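Local coordinates for Lmo2445 protein (Listeria monocytogenes EGD-e, PDB 5HZL), which is of unknown function but is a secreted, internalin-like leucine-rich repeat protein that binds calcium ions, at residues E22-E27 / E31-E36; T114-A119 / T125-S130; S158-E163 / F221-Y226; T210-G215 / I265-L270; L239-I242 / R247-Y250. All blocks are in the same frame, centred on the assembly; numbering follows the deposited sequence.

Overall arrangement
Contacts 1 to 5 follow the elongated chain from its N-terminal cap to its C-terminal domain. Contact 2 is fully buried, in the leucine-rich repeats, and wholly apolar. Contacts 1 and 3 are partly buried. In contact 1 glutamates of both segments share a calcium ion; in contact 3, which joins the repeats to the C-terminal domain, a calcium-binding glutamate lies beside apolar packing. Contacts 4 and 5 are surface contacts of that domain and reach the same sheet. Contact 4 is loose van der Waals packing, whereas contact 5 is backbone hydrogen bonding with a ring beside it. These two touch through Tyr250 and Glu266. The centres of contacts 1 and 4 lie farthest apart, at about 60 Å.

Contact 1: residues E22-E27 / E31-E36; sequences EAFPVE and EAIAGE. With CA (calcium ion), chain B; CA (calcium ion), chain H.
Glu27 and Glu31 are joined by a backbone bond in the first turn of helix 27-36. Glu31 N donates to Glu27 O at 2.9 Å with an N-H...O angle of 155°, the i to i+4 pattern of an alpha helix. Val26 occupies the N-cap position just before this helix. Upstream, Phe24 is the first residue to leave helix 20-23, and Pro25 centres an inverse gamma turn. The chain thus passes from one helix to the next through a very short link.

The two glutamate side chains lie side by side and point the same way, one helical turn apart. Glu27 is extended, with CG anti to the backbone N (chi1 -179°), and it reaches a calcium ion through OE2 at 2.6 Å. Glu31 grips the same ion with both oxygens, OE1 at 2.6 Å and OE2 at 2.4 Å. The carboxylate planes are turned 73° apart. The shared ion probably offsets the repulsion between Glu27 OE2 and Glu31 OE2, which are 3.7 Å apart. Farther along, Gly35 O binds a second calcium ion at 2.8 Å, a site that Asp38 shares.

The apolar part is buried. Phe24 CD2 meets Ile33 CG1 at 4.2 Å, and the two side chains cross at about a right angle. Ala23 CB lies over one face of the Phe24 ring.

The pair belongs to the internalin-type N-terminal region, whose sequence family is grouped with EF hands. Ile33 and Ala34 pack back on Ile20 of helix 20-23. Phe24 also rests on Val71 and Glu75, which follow helix 66-70.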
# COMPACT_ATOMS: atom_id res chain seq x y z
N GLU A 22 -10.88 17.38 26.56
CA GLU A 22 -12.24 17.54 26.02
C GLU A 22 -12.16 17.63 24.50
O GLU A 22 -13.02 17.11 23.81
CB GLU A 22 -12.98 18.74 26.59
CG GLU A 22 -13.33 18.61 28.07
CD GLU A 22 -14.31 19.68 28.55
OE1 GLU A 22 -14.68 20.59 27.75
OE2 GLU A 22 -14.72 19.61 29.73
N ALA A 23 -11.12 18.28 24.00
CA ALA A 23 -10.94 18.41 22.55
C ALA A 23 -10.58 17.07 21.90
O ALA A 23 -11.10 16.72 20.85
CB ALA A 23 -9.88 19.46 22.24
N PHE A 24 -9.67 16.34 22.55
CA PHE A 24 -9.20 15.07 22.01
C PHE A 24 -9.27 14.02 23.12
O PHE A 24 -8.30 13.83 23.83
CB PHE A 24 -7.78 15.24 21.49
CG PHE A 24 -7.59 16.47 20.62
CD1 PHE A 24 -8.04 16.49 19.31
CD2 PHE A 24 -6.94 17.60 21.12
CE1 PHE A 24 -7.86 17.61 18.51
CE2 PHE A 24 -6.75 18.73 20.32
CZ PHE A 24 -7.22 18.73 19.01
N PRO A 25 -10.42 13.34 23.29
CA PRO A 25 -10.59 12.37 24.36
C PRO A 25 -10.01 10.95 24.18
O PRO A 25 -10.72 9.96 24.33
CB PRO A 25 -12.12 12.37 24.59
CG PRO A 25 -12.69 12.76 23.30
CD PRO A 25 -11.70 13.64 22.61
N VAL A 26 -8.72 10.88 23.89
CA VAL A 26 -7.98 9.64 23.75
C VAL A 26 -6.70 9.96 24.50
O VAL A 26 -5.94 10.84 24.07
CB VAL A 26 -7.68 9.30 22.28
CG1 VAL A 26 -6.76 8.09 22.18
CG2 VAL A 26 -8.97 9.05 21.50
N GLU A 27 -6.48 9.26 25.62
CA GLU A 27 -5.29 9.48 26.49
C GLU A 27 -3.99 9.80 25.73
O GLU A 27 -3.43 10.91 25.87
CB GLU A 27 -5.08 8.27 27.42
CG GLU A 27 -3.89 8.41 28.37
CD GLU A 27 -3.67 7.19 29.26
OE1 GLU A 27 -4.51 6.26 29.29
OE2 GLU A 27 -2.62 7.19 29.95
N GLU A 31 -2.00 13.42 25.48
CA GLU A 31 -0.67 13.54 26.10
C GLU A 31 0.34 13.99 25.07
O GLU A 31 1.24 14.74 25.39
CB GLU A 31 -0.22 12.24 26.72
CG GLU A 31 -1.01 11.86 27.95
CD GLU A 31 -0.62 10.50 28.50
OE1 GLU A 31 -0.29 9.58 27.71
OE2 GLU A 31 -0.65 10.34 29.75
N ALA A 32 0.18 13.52 23.83
CA ALA A 32 1.06 13.92 22.74
C ALA A 32 0.88 15.41 22.44
O ALA A 32 1.87 16.12 22.29
CB ALA A 32 0.80 13.07 21.51
N ILE A 33 -0.38 15.88 22.35
CA ILE A 33 -0.65 17.30 22.08
C ILE A 33 -0.12 18.14 23.24
O ILE A 33 0.48 19.21 23.04
CB ILE A 33 -2.15 17.63 21.96
CG1 ILE A 33 -2.87 16.79 20.89
CG2 ILE A 33 -2.34 19.11 21.66
CD1 ILE A 33 -2.34 16.96 19.49
N ALA A 34 -0.34 17.65 24.46
CA ALA A 34 0.14 18.36 25.64
C ALA A 34 1.65 18.52 25.59
O ALA A 34 2.17 19.55 25.99
CB ALA A 34 -0.28 17.65 26.92
N GLY A 35 2.34 17.49 25.10
CA GLY A 35 3.79 17.51 24.99
C GLY A 35 4.31 18.49 23.96
O GLY A 35 5.31 19.17 24.19
N GLU A 36 3.65 18.56 22.81
CA GLU A 36 4.05 19.51 21.76
C GLU A 36 3.92 20.96 22.16
O GLU A 36 4.79 21.75 21.85
CB GLU A 36 3.31 19.27 20.43
CG GLU A 36 3.94 18.16 19.61
CD GLU A 36 5.34 18.53 19.10
OE1 GLU A 36 6.30 17.78 19.40
OE2 GLU A 36 5.49 19.59 18.44
CA CA B . -0.17 7.97 29.76
CA CA H . 7.40 19.12 26.08

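Contact 2: residues T114-A119 / T125-S130; sequences TVFPDA and TNVDLS
Phe116 reaches across to Leu129 and Val127 with its aromatic ring. Its CB points toward segment 125-130, and CG extends anti to the backbone N (chi1 -179°), which carries the ring inward. At CG the ring meets Leu129 CD1 at 3.8 Å. This methyl sits over the centre of one face, 3.9 Å from the ring centroid and only 12° off the ring normal, a CH-pi contact. Next, Phe116 CD1 has the other methyl, Leu129 CD2, at 3.9 Å, so both branches of the leucine touch the ring. At the far end Phe116 CZ comes to 4.2 Å from Val127 CG2.

No hydrogen bond links the two segments. The polar groups nearby are held otherwise: Ser130 OG donates to Asp128 OD1 at 2.6 Å, and Ser130 OG also bonds Asn109 ND2.

This is the buried interior of a leucine-rich repeat coil. Strand 126-128 lies in the long parallel sheet between strands 105-107 and 149-151. Segment 114-119 begins at the end of strand 113-115, in a separate sheet, and Phe116 follows in the loop. Ile106 of strand 105-107 packs against both Phe116 and Val127, and Ile150 of strand 149-151 packs on Val127.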
# COMPACT_ATOMS: atom_id res chain seq x y z
N THR A 114 -4.60 -0.67 6.75
CA THR A 114 -5.23 -1.58 5.81
C THR A 114 -5.96 -0.83 4.71
O THR A 114 -6.23 -1.41 3.67
CB THR A 114 -6.22 -2.52 6.52
OG1 THR A 114 -7.28 -1.77 7.14
CG2 THR A 114 -5.48 -3.37 7.56
N VAL A 115 -6.31 0.44 4.95
CA VAL A 115 -7.02 1.27 3.97
C VAL A 115 -6.57 2.71 4.11
O VAL A 115 -6.63 3.27 5.21
CB VAL A 115 -8.56 1.29 4.20
CG1 VAL A 115 -9.27 2.28 3.27
CG2 VAL A 115 -9.16 -0.09 4.06
N PHE A 116 -6.14 3.29 2.99
CA PHE A 116 -5.73 4.69 2.94
C PHE A 116 -6.78 5.32 2.03
O PHE A 116 -6.66 5.24 0.82
CB PHE A 116 -4.31 4.80 2.40
CG PHE A 116 -3.81 6.21 2.33
CD1 PHE A 116 -3.29 6.84 3.47
CD2 PHE A 116 -3.88 6.93 1.15
CE1 PHE A 116 -2.85 8.15 3.42
CE2 PHE A 116 -3.43 8.23 1.09
CZ PHE A 116 -2.92 8.85 2.22
N PRO A 117 -7.80 5.97 2.62
CA PRO A 117 -8.90 6.52 1.80
C PRO A 117 -8.58 7.74 0.95
O PRO A 117 -7.59 8.45 1.18
CB PRO A 117 -9.95 6.91 2.85
CG PRO A 117 -9.12 7.38 4.00
CD PRO A 117 -7.86 6.52 3.99
N ASP A 118 -9.45 7.94 -0.04
CA ASP A 118 -9.38 9.08 -0.93
C ASP A 118 -9.77 10.24 -0.01
O ASP A 118 -10.78 10.19 0.70
CB ASP A 118 -10.32 8.91 -2.13
CG ASP A 118 -9.91 7.75 -3.07
OD1 ASP A 118 -8.70 7.38 -3.15
OD2 ASP A 118 -10.80 7.21 -3.77
N ALA A 119 -8.92 11.26 -0.01
CA ALA A 119 -9.11 12.41 0.86
C ALA A 119 -8.57 13.66 0.21
O ALA A 119 -7.58 13.62 -0.52
CB ALA A 119 -8.40 12.16 2.18
N THR A 125 2.39 16.44 -0.74
CA THR A 125 3.54 16.28 -1.62
C THR A 125 4.25 14.93 -1.48
O THR A 125 4.79 14.41 -2.46
CB THR A 125 4.52 17.45 -1.33
OG1 THR A 125 3.95 18.64 -1.86
CG2 THR A 125 5.90 17.29 -1.97
N ASN A 126 4.26 14.39 -0.26
CA ASN A 126 4.93 13.14 0.00
C ASN A 126 4.14 12.23 0.92
O ASN A 126 3.52 12.70 1.85
CB ASN A 126 6.26 13.46 0.66
CG ASN A 126 7.05 12.21 1.00
OD1 ASN A 126 7.28 11.36 0.17
ND2 ASN A 126 7.46 12.11 2.24
N VAL A 127 4.20 10.93 0.69
CA VAL A 127 3.49 9.97 1.51
C VAL A 127 4.33 8.69 1.64
O VAL A 127 4.72 8.14 0.63
CB VAL A 127 2.06 9.73 0.93
CG1 VAL A 127 2.10 9.13 -0.48
CG2 VAL A 127 1.24 8.84 1.82
N ASP A 128 4.65 8.27 2.87
CA ASP A 128 5.44 7.05 3.16
C ASP A 128 4.50 6.03 3.83
O ASP A 128 4.26 6.08 5.03
CB ASP A 128 6.65 7.37 4.08
CG ASP A 128 7.54 6.12 4.39
OD1 ASP A 128 7.35 5.03 3.78
OD2 ASP A 128 8.47 6.23 5.24
N LEU A 129 3.97 5.12 3.02
CA LEU A 129 3.04 4.08 3.46
C LEU A 129 3.67 2.70 3.37
O LEU A 129 2.98 1.68 3.29
CB LEU A 129 1.77 4.15 2.62
CG LEU A 129 0.92 5.40 2.83
CD1 LEU A 129 -0.07 5.60 1.70
CD2 LEU A 129 0.20 5.35 4.17
N SER A 130 4.99 2.66 3.40
CA SER A 130 5.71 1.41 3.33
C SER A 130 5.50 0.56 4.60
O SER A 130 5.36 1.09 5.69
CB SER A 130 7.20 1.71 3.17
OG SER A 130 7.69 2.46 4.28

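Contact 3: residues S158-E163 / F221-Y226; sequences SGYIAE and FVPFIY. With CA (calcium ion), chain D.
Tyr160 and Phe221 meet because each holds its ring away from its own backbone N, with chi1 180° in Tyr160 and 177° in Phe221. The two side chains cross at about a right angle. Their contact is slight: Tyr160 CD1 lies 4.2 Å from Phe221 CE2. Pro223 approaches the tyrosine more closely. Its CG comes in at the ring edge, near the ring plane, 3.9 Å from both Tyr160 CD1 and Tyr160 CE1. Within its own segment, Pro223 CD stands 3.7 Å above the plane of the Phe221 ring, over its centre. Pro223 thus touches both aromatic rings, the edge of Tyr160 and a face of Phe221.

The contact spans the junction between two parts of the protein. Segment 158-163 starts in strand 158-159 of the leucine-rich repeat part. Segment 221-226 leads into helix 223-227 of the C-terminal domain, whose family belongs to the E-set clan. No hydrogen bond crosses between these segments, so apolar van der Waals contact joins them here. The backbone of Phe224 does bond to that of Ile183 in the repeat part.

Nearby, Glu163 extends to a calcium ion and binds it through OE1 at 2.5 Å. Glu187 supplies a second ligand to this ion. A bound polyether, probably from the crystallisation liquor, lies close to the Phe221 side chain.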
# COMPACT_ATOMS: atom_id res chain seq x y z
N SER A 158 -1.86 -6.27 -2.97
CA SER A 158 -2.15 -7.54 -3.58
C SER A 158 -3.15 -7.51 -4.71
O SER A 158 -3.97 -6.60 -4.82
CB SER A 158 -2.74 -8.43 -2.48
OG SER A 158 -1.92 -8.46 -1.33
N GLY A 159 -3.07 -8.56 -5.52
CA GLY A 159 -3.97 -8.76 -6.63
C GLY A 159 -3.61 -8.03 -7.89
O GLY A 159 -2.46 -7.69 -8.13
N TYR A 160 -4.64 -7.80 -8.69
CA TYR A 160 -4.52 -7.13 -9.96
C TYR A 160 -4.73 -5.62 -9.86
O TYR A 160 -5.59 -5.17 -9.11
CB TYR A 160 -5.58 -7.72 -10.92
CG TYR A 160 -5.59 -7.11 -12.31
CD1 TYR A 160 -4.80 -7.63 -13.33
CD2 TYR A 160 -6.39 -6.01 -12.60
CE1 TYR A 160 -4.80 -7.08 -14.60
CE2 TYR A 160 -6.40 -5.45 -13.87
CZ TYR A 160 -5.60 -5.98 -14.86
OH TYR A 160 -5.62 -5.42 -16.10
N ILE A 161 -3.94 -4.85 -10.61
CA ILE A 161 -4.11 -3.40 -10.68
C ILE A 161 -4.11 -2.99 -12.15
O ILE A 161 -3.35 -3.52 -12.96
CB ILE A 161 -3.10 -2.58 -9.87
CG1 ILE A 161 -1.66 -2.74 -10.35
CG2 ILE A 161 -3.20 -2.97 -8.40
CD1 ILE A 161 -0.72 -1.86 -9.56
N ALA A 162 -4.98 -2.03 -12.46
CA ALA A 162 -5.15 -1.55 -13.82
C ALA A 162 -3.91 -0.89 -14.41
O ALA A 162 -3.09 -0.33 -13.70
CB ALA A 162 -6.34 -0.61 -13.88
N GLU A 163 -3.79 -0.99 -15.74
CA GLU A 163 -2.70 -0.38 -16.47
C GLU A 163 -2.73 1.13 -16.29
O GLU A 163 -1.68 1.75 -16.18
CB GLU A 163 -2.73 -0.74 -17.98
CG GLU A 163 -2.49 -2.22 -18.31
CD GLU A 163 -2.39 -2.53 -19.82
OE1 GLU A 163 -2.03 -3.68 -20.18
OE2 GLU A 163 -2.64 -1.65 -20.68
N PHE A 221 -4.10 -17.42 -14.10
CA PHE A 221 -4.19 -16.01 -14.55
C PHE A 221 -3.03 -15.21 -13.97
O PHE A 221 -3.05 -14.90 -12.78
CB PHE A 221 -5.54 -15.41 -14.10
CG PHE A 221 -5.72 -13.96 -14.43
CD1 PHE A 221 -5.94 -13.55 -15.74
CD2 PHE A 221 -5.73 -12.99 -13.42
CE1 PHE A 221 -6.13 -12.21 -16.04
CE2 PHE A 221 -5.92 -11.65 -13.72
CZ PHE A 221 -6.12 -11.26 -15.03
N VAL A 222 -2.04 -14.89 -14.81
CA VAL A 222 -0.85 -14.17 -14.36
C VAL A 222 -0.43 -13.09 -15.36
O VAL A 222 0.50 -13.29 -16.16
CB VAL A 222 0.35 -15.14 -14.15
CG1 VAL A 222 1.45 -14.44 -13.35
CG2 VAL A 222 -0.08 -16.41 -13.41
N PRO A 223 -1.11 -11.93 -15.33
CA PRO A 223 -0.79 -10.84 -16.26
C PRO A 223 0.65 -10.36 -16.25
O PRO A 223 1.15 -9.94 -17.29
CB PRO A 223 -1.72 -9.72 -15.81
CG PRO A 223 -2.88 -10.43 -15.26
CD PRO A 223 -2.32 -11.63 -14.56
N PHE A 224 1.31 -10.43 -15.10
CA PHE A 224 2.69 -9.99 -14.96
C PHE A 224 3.63 -10.65 -15.97
O PHE A 224 4.50 -9.98 -16.54
CB PHE A 224 3.19 -10.25 -13.52
CG PHE A 224 4.62 -9.83 -13.29
CD1 PHE A 224 5.67 -10.71 -13.53
CD2 PHE A 224 4.92 -8.54 -12.85
CE1 PHE A 224 6.98 -10.32 -13.33
CE2 PHE A 224 6.23 -8.15 -12.65
CZ PHE A 224 7.26 -9.03 -12.89
N ILE A 225 3.46 -11.96 -16.18
CA ILE A 225 4.29 -12.71 -17.12
C ILE A 225 4.34 -12.08 -18.51
O ILE A 225 5.40 -11.95 -19.12
CB ILE A 225 3.81 -14.18 -17.24
CG1 ILE A 225 4.05 -14.92 -15.92
CG2 ILE A 225 4.55 -14.93 -18.35
CD1 ILE A 225 3.48 -16.32 -15.88
N TYR A 226 3.18 -11.66 -19.00
CA TYR A 226 3.09 -11.08 -20.32
C TYR A 226 3.45 -9.60 -20.35
O TYR A 226 4.12 -9.15 -21.27
CB TYR A 226 1.68 -11.34 -20.86
CG TYR A 226 1.34 -12.81 -20.89
CD1 TYR A 226 0.84 -13.45 -19.76
CD2 TYR A 226 1.52 -13.57 -22.04
CE1 TYR A 226 0.53 -14.79 -19.78
CE2 TYR A 226 1.19 -14.92 -22.08
CZ TYR A 226 0.70 -15.52 -20.95
OH TYR A 226 0.37 -16.86 -20.96
CA CA D . -0.50 -3.88 -22.21

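Contact 4: residues T210-G215 / I265-L270; sequences TTIKQG and IETAGL
A type I beta turn from Thr267 to Leu270 packs against the end of strand 203-212 and the loop that follows it, with Thr267 beside Ile212 and Ala268 beside Gly215. The turn lies in the connection between strands 262-264 and 273-281 of the C-terminal domain. It is closed by a backbone bond from Leu270 N to Thr267 O at 3.3 Å. The nearest CA atoms are those of Gly215 and Ala268, 4.3 Å apart.

Ile212 places its CD1 methyl 3.6 Å from Thr267 OG1, a van der Waals contact. The hydroxyl is satisfied elsewhere, by Leu218 N. Gln214 CG lies 4.0 Å from Leu270 O; the bend at chi2 (-87°) turns the amide so that NE2 is also 4.0 Å away. That is too long for a hydrogen bond. No hydrogen bond links the two segments, so loose surface packing joins them.

The contact lies against neighbouring strands of one sheet. Ile212, Gln214 and Leu270 all pack on Ile298 of strand 290-298, while Thr267 packs on Leu277 of strand 273-281. Leu270 also touches Leu249 of strand 247-250, which brings the turn against the hairpin at the far edge of the sheet.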
# COMPACT_ATOMS: atom_id res chain seq x y z
N THR A 210 -6.88 -24.75 -5.44
CA THR A 210 -7.88 -25.30 -6.35
C THR A 210 -7.68 -26.81 -6.53
O THR A 210 -6.68 -27.36 -6.09
CB THR A 210 -7.87 -24.58 -7.71
OG1 THR A 210 -9.02 -24.98 -8.49
CG2 THR A 210 -6.58 -24.86 -8.49
N THR A 211 -8.63 -27.47 -7.18
CA THR A 211 -8.60 -28.91 -7.41
C THR A 211 -8.74 -29.24 -8.90
O THR A 211 -9.47 -28.56 -9.61
CB THR A 211 -9.77 -29.60 -6.64
OG1 THR A 211 -9.64 -29.35 -5.24
CG2 THR A 211 -9.79 -31.11 -6.85
N ILE A 212 -8.02 -30.27 -9.35
CA ILE A 212 -8.07 -30.72 -10.75
C ILE A 212 -7.99 -32.25 -10.76
O ILE A 212 -7.56 -32.85 -9.77
CB ILE A 212 -6.93 -30.14 -11.62
CG1 ILE A 212 -5.55 -30.63 -11.16
CG2 ILE A 212 -7.01 -28.62 -11.64
CD1 ILE A 212 -4.41 -30.20 -12.05
N LYS A 213 -8.38 -32.89 -11.86
CA LYS A 213 -8.31 -34.36 -11.93
C LYS A 213 -6.95 -34.82 -12.49
O LYS A 213 -6.34 -34.12 -13.29
CB LYS A 213 -9.49 -34.96 -12.70
CG LYS A 213 -9.53 -36.48 -12.57
CD LYS A 213 -10.81 -37.14 -13.06
CE LYS A 213 -10.75 -38.62 -12.74
NZ LYS A 213 -11.98 -39.35 -13.16
N GLN A 214 -6.50 -35.99 -12.04
CA GLN A 214 -5.22 -36.60 -12.46
C GLN A 214 -5.23 -36.77 -13.98
O GLN A 214 -5.98 -37.59 -14.50
CB GLN A 214 -5.01 -37.93 -11.69
CG GLN A 214 -3.65 -38.63 -11.81
CD GLN A 214 -3.46 -39.59 -12.98
OE1 GLN A 214 -4.33 -40.40 -13.28
NE2 GLN A 214 -2.29 -39.54 -13.59
N GLY A 215 -4.44 -35.95 -14.68
CA GLY A 215 -4.37 -35.98 -16.14
C GLY A 215 -4.55 -34.61 -16.79
O GLY A 215 -3.95 -34.32 -17.82
N ILE A 265 0.28 -24.63 -17.25
CA ILE A 265 1.43 -25.32 -16.67
C ILE A 265 1.18 -26.83 -16.74
O ILE A 265 0.13 -27.33 -16.32
CB ILE A 265 1.85 -24.79 -15.28
CG1 ILE A 265 0.86 -25.11 -14.17
CG2 ILE A 265 2.05 -23.28 -15.35
CD1 ILE A 265 1.25 -24.47 -12.85
N GLU A 266 2.18 -27.52 -17.29
CA GLU A 266 2.16 -28.97 -17.54
C GLU A 266 2.04 -29.86 -16.31
O GLU A 266 3.02 -30.47 -15.88
CB GLU A 266 3.45 -29.36 -18.31
CG GLU A 266 3.77 -28.64 -19.62
CD GLU A 266 2.84 -29.00 -20.77
OE1 GLU A 266 1.60 -29.01 -20.58
OE2 GLU A 266 3.36 -29.25 -21.88
N THR A 267 0.84 -29.96 -15.75
CA THR A 267 0.60 -30.81 -14.57
C THR A 267 -0.06 -32.16 -14.93
O THR A 267 -0.47 -32.91 -14.04
CB THR A 267 -0.29 -30.10 -13.54
OG1 THR A 267 -1.54 -29.76 -14.15
CG2 THR A 267 0.38 -28.84 -13.04
N ALA A 268 -0.13 -32.47 -16.22
CA ALA A 268 -0.76 -33.72 -16.67
C ALA A 268 -0.02 -34.97 -16.21
O ALA A 268 -0.64 -36.00 -15.94
CB ALA A 268 -0.91 -33.72 -18.19
N GLY A 269 1.31 -34.88 -16.13
CA GLY A 269 2.14 -36.00 -15.71
C GLY A 269 2.25 -36.20 -14.21
O GLY A 269 2.81 -37.21 -13.77
N LEU A 270 1.74 -35.27 -13.42
CA LEU A 270 1.82 -35.37 -11.97
C LEU A 270 0.81 -36.35 -11.40
O LEU A 270 -0.30 -36.47 -11.90
CB LEU A 270 1.61 -33.99 -11.34
CG LEU A 270 2.62 -32.93 -11.78
CD1 LEU A 270 2.24 -31.57 -11.22
CD2 LEU A 270 4.03 -33.33 -11.37

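Contact 5: residues L239-I242 / R247-Y250; sequences LIII and RTLY
Ile242 faces both Leu249 and Tyr250 in a classic beta bulge of the hairpin formed by strands 240-244 and 247-250. The hairpin ends the mixed sheet of the C-terminal domain, with 247-250 as the outermost strand. The short strand axes are far from antiparallel, 107° between their directions, although Ile242 and Tyr250 form an antiparallel hydrogen-bonded pair.

The carbonyl of Ile242 serves both residues of the bulge. Leu249 N donates to Ile242 O at 2.8 Å, in the carbonyl plane, and Tyr250 N adds a weak bond to the same oxygen at 3.4 Å. In return, Ile242 N donates to Tyr250 O at 3.1 Å, nearly along the C=O axis.

The Ile242 and Tyr250 side chains lie side by side, pointing the same way. Tyr250 has CG between its backbone N and carbonyl carbon (chi1 65°), and its ring runs beside the isoleucine. Ile242 CB sits over one face, offset toward the rim, 4.1 Å from the ring centroid in a CH-pi contact. Ile242 CG2 touches Tyr250 CE1 at 3.6 Å.

Tyr250 thus uses its ring face for apolar contact and its hydroxyl to hydrogen-bond Glu266 N.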
# COMPACT_ATOMS: atom_id res chain seq x y z
N LEU A 239 14.41 -15.31 -17.86
CA LEU A 239 14.18 -16.76 -17.73
C LEU A 239 12.95 -17.07 -16.87
O LEU A 239 12.53 -16.25 -16.05
CB LEU A 239 15.42 -17.48 -17.18
CG LEU A 239 16.72 -17.55 -18.02
CD1 LEU A 239 17.31 -16.18 -18.36
CD2 LEU A 239 17.76 -18.41 -17.31
N ILE A 240 12.39 -18.27 -17.07
CA ILE A 240 11.20 -18.76 -16.33
C ILE A 240 11.36 -20.24 -15.92
O ILE A 240 11.77 -21.07 -16.72
CB ILE A 240 9.91 -18.52 -17.14
CG1 ILE A 240 8.71 -19.17 -16.45
CG2 ILE A 240 10.03 -19.08 -18.54
CD1 ILE A 240 7.38 -18.83 -17.09
N ILE A 241 11.03 -20.54 -14.66
CA ILE A 241 11.15 -21.89 -14.08
C ILE A 241 9.82 -22.31 -13.46
O ILE A 241 9.12 -21.50 -12.88
CB ILE A 241 12.23 -21.94 -12.95
CG1 ILE A 241 13.66 -21.60 -13.45
CG2 ILE A 241 12.27 -23.31 -12.26
CD1 ILE A 241 13.91 -20.15 -13.79
N ILE A 242 9.47 -23.59 -13.61
CA ILE A 242 8.24 -24.19 -13.07
C ILE A 242 8.68 -25.24 -12.05
O ILE A 242 9.44 -26.14 -12.37
CB ILE A 242 7.32 -24.79 -14.17
CG1 ILE A 242 6.45 -23.71 -14.83
CG2 ILE A 242 6.31 -25.77 -13.58
CD1 ILE A 242 7.20 -22.58 -15.49
N ARG A 247 10.86 -28.44 -6.00
CA ARG A 247 11.83 -28.99 -6.97
C ARG A 247 11.46 -28.58 -8.38
O ARG A 247 10.28 -28.53 -8.72
CB ARG A 247 11.90 -30.52 -6.90
CG ARG A 247 12.30 -31.10 -5.55
CD ARG A 247 13.60 -30.52 -5.00
NE ARG A 247 14.14 -31.32 -3.91
CZ ARG A 247 14.96 -32.37 -4.06
NH1 ARG A 247 15.36 -32.78 -5.28
NH2 ARG A 247 15.39 -33.03 -2.99
N THR A 248 12.47 -28.31 -9.21
CA THR A 248 12.25 -27.90 -10.60
C THR A 248 11.57 -29.02 -11.39
O THR A 248 11.93 -30.18 -11.25
CB THR A 248 13.58 -27.48 -11.28
OG1 THR A 248 14.14 -26.36 -10.58
CG2 THR A 248 13.36 -27.08 -12.74
N LEU A 249 10.57 -28.66 -12.20
CA LEU A 249 9.84 -29.64 -13.01
C LEU A 249 10.29 -29.48 -14.47
O LEU A 249 10.56 -30.48 -15.13
CB LEU A 249 8.33 -29.45 -12.88
CG LEU A 249 7.43 -30.56 -13.44
CD1 LEU A 249 7.63 -31.86 -12.67
CD2 LEU A 249 5.96 -30.16 -13.38
N TYR A 250 10.35 -28.24 -14.95
CA TYR A 250 10.82 -27.93 -16.32
C TYR A 250 11.07 -26.42 -16.46
O TYR A 250 10.50 -25.63 -15.71
CB TYR A 250 9.86 -28.44 -17.41
CG TYR A 250 8.50 -27.80 -17.44
CD1 TYR A 250 7.48 -28.24 -16.60
CD2 TYR A 250 8.22 -26.77 -18.33
CE1 TYR A 250 6.22 -27.65 -16.63
CE2 TYR A 250 6.96 -26.17 -18.37
CZ TYR A 250 5.96 -26.61 -17.52
OH TYR A 250 4.71 -26.01 -17.55